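Local coordinates for FrnE protein (Deinococcus radiodurans, PDB 5CO3) that probably acts as a cytoplasmic thiol-disulfide oxidoreductase of the DsbA-like thioredoxin family, making or rearranging disulfide bonds, at residues Thr109-Glu121 with Ala163-Arg177. Residues are numbered along the deposited sequence; the frame is centred on the assembly and turned at random.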
loop_
_atom_site.group_PDB
_atom_site.type_symbol
_atom_site.label_atom_id
_atom_site.label_comp_id
_atom_site.label_asym_id
_atom_site.label_seq_id
_atom_site.Cartn_x
_atom_site.Cartn_y
_atom_site.Cartn_z
ATOM N N THR A 109 -1.980 1.281 13.319
ATOM C CA THR A 109 -2.757 1.140 12.071
ATOM C C THR A 109 -3.439 -0.221 11.865
ATOM O O THR A 109 -3.982 -0.483 10.789
ATOM C CB THR A 109 -1.871 1.421 10.824
ATOM O OG1 THR A 109 -0.740 0.538 10.809
ATOM C CG2 THR A 109 -1.386 2.868 10.845
ATOM N N PHE A 110 -3.444 -1.068 12.899
ATOM C CA PHE A 110 -3.982 -2.429 12.781
ATOM C C PHE A 110 -5.448 -2.429 12.330
ATOM O O PHE A 110 -5.816 -3.138 11.375
ATOM C CB PHE A 110 -3.832 -3.167 14.122
ATOM C CG PHE A 110 -4.170 -4.642 14.071
ATOM C CD1 PHE A 110 -3.669 -5.459 13.069
ATOM C CD2 PHE A 110 -4.941 -5.224 15.076
ATOM C CE1 PHE A 110 -3.968 -6.818 13.040
ATOM C CE2 PHE A 110 -5.233 -6.586 15.052
ATOM C CZ PHE A 110 -4.741 -7.383 14.041
ATOM N N LEU A 111 -6.267 -1.614 12.989
ATOM C CA LEU A 111 -7.696 -1.539 12.697
ATOM C C LEU A 111 -7.946 -0.958 11.308
ATOM O O LEU A 111 -8.848 -1.405 10.600
ATOM C CB LEU A 111 -8.427 -0.702 13.752
ATOM C CG LEU A 111 -8.703 -1.359 15.101
ATOM C CD1 LEU A 111 -9.154 -0.318 16.121
ATOM C CD2 LEU A 111 -9.743 -2.470 14.939
ATOM N N ALA A 112 -7.151 0.039 10.926
ATOM C CA ALA A 112 -7.225 0.617 9.593
ATOM C C ALA A 112 -6.938 -0.444 8.541
ATOM O O ALA A 112 -7.632 -0.516 7.531
ATOM C CB ALA A 112 -6.248 1.764 9.479
ATOM N N HIS A 113 -5.930 -1.280 8.776
ATOM C CA HIS A 113 -5.631 -2.356 7.833
ATOM C C HIS A 113 -6.786 -3.343 7.756
ATOM O O HIS A 113 -7.080 -3.877 6.685
ATOM C CB HIS A 113 -4.331 -3.072 8.210
ATOM C CG HIS A 113 -3.103 -2.311 7.812
ATOM N ND1 HIS A 113 -2.708 -2.173 6.496
ATOM C CD2 HIS A 113 -2.184 -1.648 8.551
ATOM C CE1 HIS A 113 -1.604 -1.450 6.446
ATOM N NE2 HIS A 113 -1.262 -1.123 7.681
ATOM N N GLN A 114 -7.450 -3.578 8.889
ATOM C CA GLN A 114 -8.630 -4.436 8.895
ATOM C C GLN A 114 -9.745 -3.861 8.020
ATOM O O GLN A 114 -10.430 -4.597 7.299
ATOM C CB GLN A 114 -9.147 -4.640 10.323
ATOM C CG GLN A 114 -8.341 -5.658 11.116
ATOM C CD GLN A 114 -8.837 -5.813 12.556
ATOM O OE1 GLN A 114 -10.001 -6.141 12.789
ATOM N NE2 GLN A 114 -7.957 -5.560 13.523
ATOM N N LEU A 115 -9.926 -2.544 8.092
ATOM C CA LEU A 115 -10.949 -1.873 7.293
ATOM C C LEU A 115 -10.665 -2.038 5.801
ATOM O O LEU A 115 -11.579 -2.219 4.991
ATOM C CB LEU A 115 -11.026 -0.391 7.654
ATOM C CG LEU A 115 -12.063 0.407 6.859
ATOM C CD1 LEU A 115 -13.433 -0.250 6.936
ATOM C CD2 LEU A 115 -12.121 1.853 7.351
ATOM N N ILE A 116 -9.395 -1.989 5.435
ATOM C CA ILE A 116 -9.065 -2.169 4.030
ATOM C C ILE A 116 -9.430 -3.591 3.580
ATOM O O ILE A 116 -9.990 -3.792 2.496
ATOM C CB ILE A 116 -7.594 -1.884 3.760
ATOM C CG1 ILE A 116 -7.304 -0.408 4.002
ATOM C CG2 ILE A 116 -7.300 -2.148 2.287
ATOM C CD1 ILE A 116 -5.830 -0.051 4.105
ATOM N N HIS A 117 -9.141 -4.576 4.422
ATOM C CA HIS A 117 -9.567 -5.945 4.154
ATOM C C HIS A 117 -11.084 -6.058 3.987
ATOM O O HIS A 117 -11.554 -6.721 3.056
ATOM C CB HIS A 117 -9.080 -6.870 5.261
ATOM C CG HIS A 117 -7.655 -7.290 5.103
ATOM N ND1 HIS A 117 -7.293 -8.528 4.617
ATOM C CD2 HIS A 117 -6.499 -6.630 5.348
ATOM C CE1 HIS A 117 -5.976 -8.616 4.582
ATOM N NE2 HIS A 117 -5.469 -7.477 5.017
ATOM N N TYR A 118 -11.847 -5.396 4.859
ATOM C CA TYR A 118 -13.307 -5.382 4.730
ATOM C C TYR A 118 -13.720 -4.776 3.384
ATOM O O TYR A 118 -14.539 -5.344 2.651
ATOM C CB TYR A 118 -13.971 -4.598 5.884
ATOM C CG TYR A 118 -15.458 -4.419 5.650
ATOM C CD1 TYR A 118 -16.359 -5.436 5.947
ATOM C CD2 TYR A 118 -15.956 -3.244 5.095
ATOM C CE1 TYR A 118 -17.719 -5.285 5.705
ATOM C CE2 TYR A 118 -17.312 -3.081 4.852
ATOM C CZ TYR A 118 -18.188 -4.104 5.159
ATOM O OH TYR A 118 -19.540 -3.953 4.916
ATOM N N ALA A 119 -13.138 -3.623 3.066
ATOM C CA ALA A 119 -13.438 -2.921 1.826
ATOM C C ALA A 119 -13.112 -3.767 0.609
ATOM O O ALA A 119 -13.857 -3.759 -0.369
ATOM C CB ALA A 119 -12.678 -1.609 1.765
ATOM N N ALA A 120 -12.004 -4.501 0.665
ATOM C CA ALA A 120 -11.581 -5.282 -0.501
ATOM C C ALA A 120 -12.543 -6.440 -0.794
ATOM O O ALA A 120 -12.600 -6.931 -1.916
ATOM C CB ALA A 120 -10.163 -5.805 -0.306
ATOM N N GLU A 121 -13.302 -6.876 0.207
ATOM C CA GLU A 121 -14.306 -7.910 -0.021
ATOM C C GLU A 121 -15.510 -7.318 -0.736
ATOM O O GLU A 121 -16.285 -8.039 -1.368
ATOM C CB GLU A 121 -14.719 -8.567 1.295
ATOM C CG GLU A 121 -13.565 -9.252 1.990
ATOM C CD GLU A 121 -13.915 -10.637 2.467
ATOM O OE1 GLU A 121 -14.699 -10.749 3.432
ATOM O OE2 GLU A 121 -13.413 -11.613 1.870
ATOM N N ALA A 163 -19.260 -2.061 8.333
ATOM C CA ALA A 163 -17.815 -1.884 8.473
ATOM C C ALA A 163 -17.413 -1.780 9.936
ATOM O O ALA A 163 -16.489 -2.467 10.393
ATOM C CB ALA A 163 -17.343 -0.642 7.716
ATOM N N ARG A 164 -18.109 -0.914 10.665
ATOM C CA ARG A 164 -17.821 -0.741 12.084
ATOM C C ARG A 164 -18.050 -2.035 12.857
ATOM O O ARG A 164 -17.258 -2.388 13.741
ATOM C CB ARG A 164 -18.664 0.389 12.665
ATOM C CG ARG A 164 -18.259 0.727 14.084
ATOM C CD ARG A 164 -18.837 2.042 14.538
ATOM N NE ARG A 164 -18.296 2.392 15.849
ATOM C CZ ARG A 164 -18.070 3.632 16.251
ATOM N NH1 ARG A 164 -18.343 4.645 15.448
ATOM N NH2 ARG A 164 -17.582 3.855 17.467
ATOM N N ALA A 165 -19.119 -2.755 12.522
ATOM C CA ALA A 165 -19.395 -4.030 13.175
ATOM C C ALA A 165 -18.235 -4.983 12.935
ATOM O O ALA A 165 -17.776 -5.660 13.845
ATOM C CB ALA A 165 -20.710 -4.636 12.668
ATOM N N ALA A 166 -17.732 -5.002 11.702
ATOM C CA ALA A 166 -16.625 -5.888 11.367
ATOM C C ALA A 166 -15.372 -5.519 12.155
ATOM O O ALA A 166 -14.635 -6.392 12.608
ATOM C CB ALA A 166 -16.343 -5.851 9.863
ATOM N N LEU A 167 -15.136 -4.224 12.319
ATOM C CA LEU A 167 -13.983 -3.744 13.083
ATOM C C LEU A 167 -14.100 -4.118 14.576
ATOM O O LEU A 167 -13.153 -4.641 15.159
ATOM C CB LEU A 167 -13.828 -2.234 12.924
ATOM C CG LEU A 167 -13.430 -1.773 11.507
ATOM C CD1 LEU A 167 -13.314 -0.267 11.455
ATOM C CD2 LEU A 167 -12.128 -2.430 11.040
ATOM N N GLU A 168 -15.255 -3.857 15.178
ATOM C CA GLU A 168 -15.440 -4.157 16.601
ATOM C C GLU A 168 -15.338 -5.654 16.849
ATOM O O GLU A 168 -14.913 -6.088 17.916
ATOM C CB GLU A 168 -16.779 -3.619 17.103
ATOM C CG GLU A 168 -16.834 -2.106 17.123
ATOM C CD GLU A 168 -18.223 -1.576 17.391
ATOM O OE1 GLU A 168 -19.198 -2.302 17.117
ATOM O OE2 GLU A 168 -18.345 -0.433 17.877
ATOM N N ALA A 169 -15.720 -6.440 15.847
ATOM C CA ALA A 169 -15.663 -7.892 15.939
ATOM C C ALA A 169 -14.260 -8.442 15.685
ATOM O O ALA A 169 -13.977 -9.601 16.003
ATOM C CB ALA A 169 -16.652 -8.517 14.959
ATOM N N GLY A 170 -13.398 -7.618 15.086
ATOM C CA GLY A 170 -12.048 -8.038 14.744
ATOM C C GLY A 170 -12.030 -9.116 13.673
ATOM O O GLY A 170 -11.086 -9.906 13.585
ATOM N N THR A 171 -13.078 -9.138 12.853
ATOM C CA THR A 171 -13.254 -10.143 11.805
ATOM C C THR A 171 -12.020 -10.336 10.916
ATOM O O THR A 171 -11.641 -11.466 10.619
ATOM C CB THR A 171 -14.447 -9.786 10.898
ATOM O OG1 THR A 171 -15.638 -9.724 11.687
ATOM C CG2 THR A 171 -14.632 -10.829 9.809
ATOM N N TYR A 172 -11.390 -9.234 10.513
ATOM C CA TYR A 172 -10.245 -9.295 9.600
ATOM C C TYR A 172 -8.891 -9.164 10.291
ATOM O O TYR A 172 -7.867 -8.970 9.626
ATOM C CB TYR A 172 -10.380 -8.215 8.518
ATOM C CG TYR A 172 -11.613 -8.423 7.678
ATOM C CD1 TYR A 172 -11.590 -9.253 6.563
ATOM C CD2 TYR A 172 -12.815 -7.821 8.026
ATOM C CE1 TYR A 172 -12.733 -9.462 5.804
ATOM C CE2 TYR A 172 -13.956 -8.019 7.278
ATOM C CZ TYR A 172 -13.912 -8.838 6.167
ATOM O OH TYR A 172 -15.053 -9.032 5.426
ATOM N N ALA A 173 -8.883 -9.266 11.616
ATOM C CA ALA A 173 -7.644 -9.181 12.376
ATOM C C ALA A 173 -6.658 -10.261 11.935
ATOM O O ALA A 173 -5.470 -9.993 11.751
ATOM C CB ALA A 173 -7.930 -9.296 13.881
ATOM N N GLN A 174 -7.148 -11.481 11.747
ATOM C CA GLN A 174 -6.258 -12.570 11.360
ATOM C C GLN A 174 -5.736 -12.402 9.934
ATOM O O GLN A 174 -4.564 -12.676 9.655
ATOM C CB GLN A 174 -6.954 -13.923 11.502
ATOM C CG GLN A 174 -5.960 -15.055 11.669
ATOM C CD GLN A 174 -4.957 -14.767 12.782
ATOM O OE1 GLN A 174 -5.330 -14.344 13.878
ATOM N NE2 GLN A 174 -3.679 -14.980 12.497
ATOM N N ALA A 175 -6.603 -11.952 9.035
ATOM C CA ALA A 175 -6.192 -11.721 7.654
ATOM C C ALA A 175 -5.041 -10.709 7.600
ATOM O O ALA A 175 -4.136 -10.831 6.781
ATOM C CB ALA A 175 -7.371 -11.249 6.816
ATOM N N VAL A 176 -5.069 -9.724 8.490
ATOM C CA VAL A 176 -4.023 -8.700 8.511
ATOM C C VAL A 176 -2.704 -9.311 8.996
ATOM O O VAL A 176 -1.648 -9.068 8.414
ATOM C CB VAL A 176 -4.430 -7.489 9.407
ATOM C CG1 VAL A 176 -3.233 -6.576 9.693
ATOM C CG2 VAL A 176 -5.561 -6.700 8.746
ATOM N N ARG A 177 -2.775 -10.116 10.055
ATOM C CA ARG A 177 -1.585 -10.757 10.605
ATOM C C ARG A 177 -0.957 -11.718 9.596
ATOM O O ARG A 177 0.267 -11.859 9.542
ATOM C CB ARG A 177 -1.922 -11.497 11.906
ATOM C CG ARG A 177 -2.299 -10.568 13.045
ATOM C CD ARG A 177 -1.124 -9.711 13.479
ATOM N NE ARG A 177 -1.477 -8.890 14.633
ATOM C CZ ARG A 177 -1.234 -7.586 14.740
ATOM N NH1 ARG A 177 -0.623 -6.929 13.760
ATOM N NH2 ARG A 177 -1.604 -6.941 15.835
HETATM O O HOH W 1 -12.230 -6.453 11.380
#
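Water 1 is gripped by three groups: it donates to Q114 OE1 and to A166 O, each 2.7 Å away, and accepts from Y172 N. It thus ties the Q114 amide to both sides of the break between helices 160-169 and 173-186, where G170, at positive phi, closes the first helix in a Schellman motif. The only direct hydrogen bond between the segments runs from Y172 OH to E121 OE1 (2.7 Å), reaching the carboxylate from its anti side. One face of the Y172 ring covers the backbone of H117 and Y118. Y118 CG, anti to the backbone N, carries its ring toward helix 160-169, where A163 CA lies over one face in a CH-pi contact. F110 is sandwiched: Q114 NE2 lies over one face near the rim, and the R177 guanidinium stacks on the other, its CZ 3.6 Å from the F110 ring centroid with planes 8° apart. R177 NH1 also forms salt bridges with E53 and E180. V176 fits knob-into-hole among F110, H113, Q114 and H117. In this helical part of the DsbA-like fold, the axis of 110-121 runs at 131° to 163-169 and 102° to 173-177; helix 146-156 touches L111 and L167, and strand 45-51 meets H113 and V176 through S51.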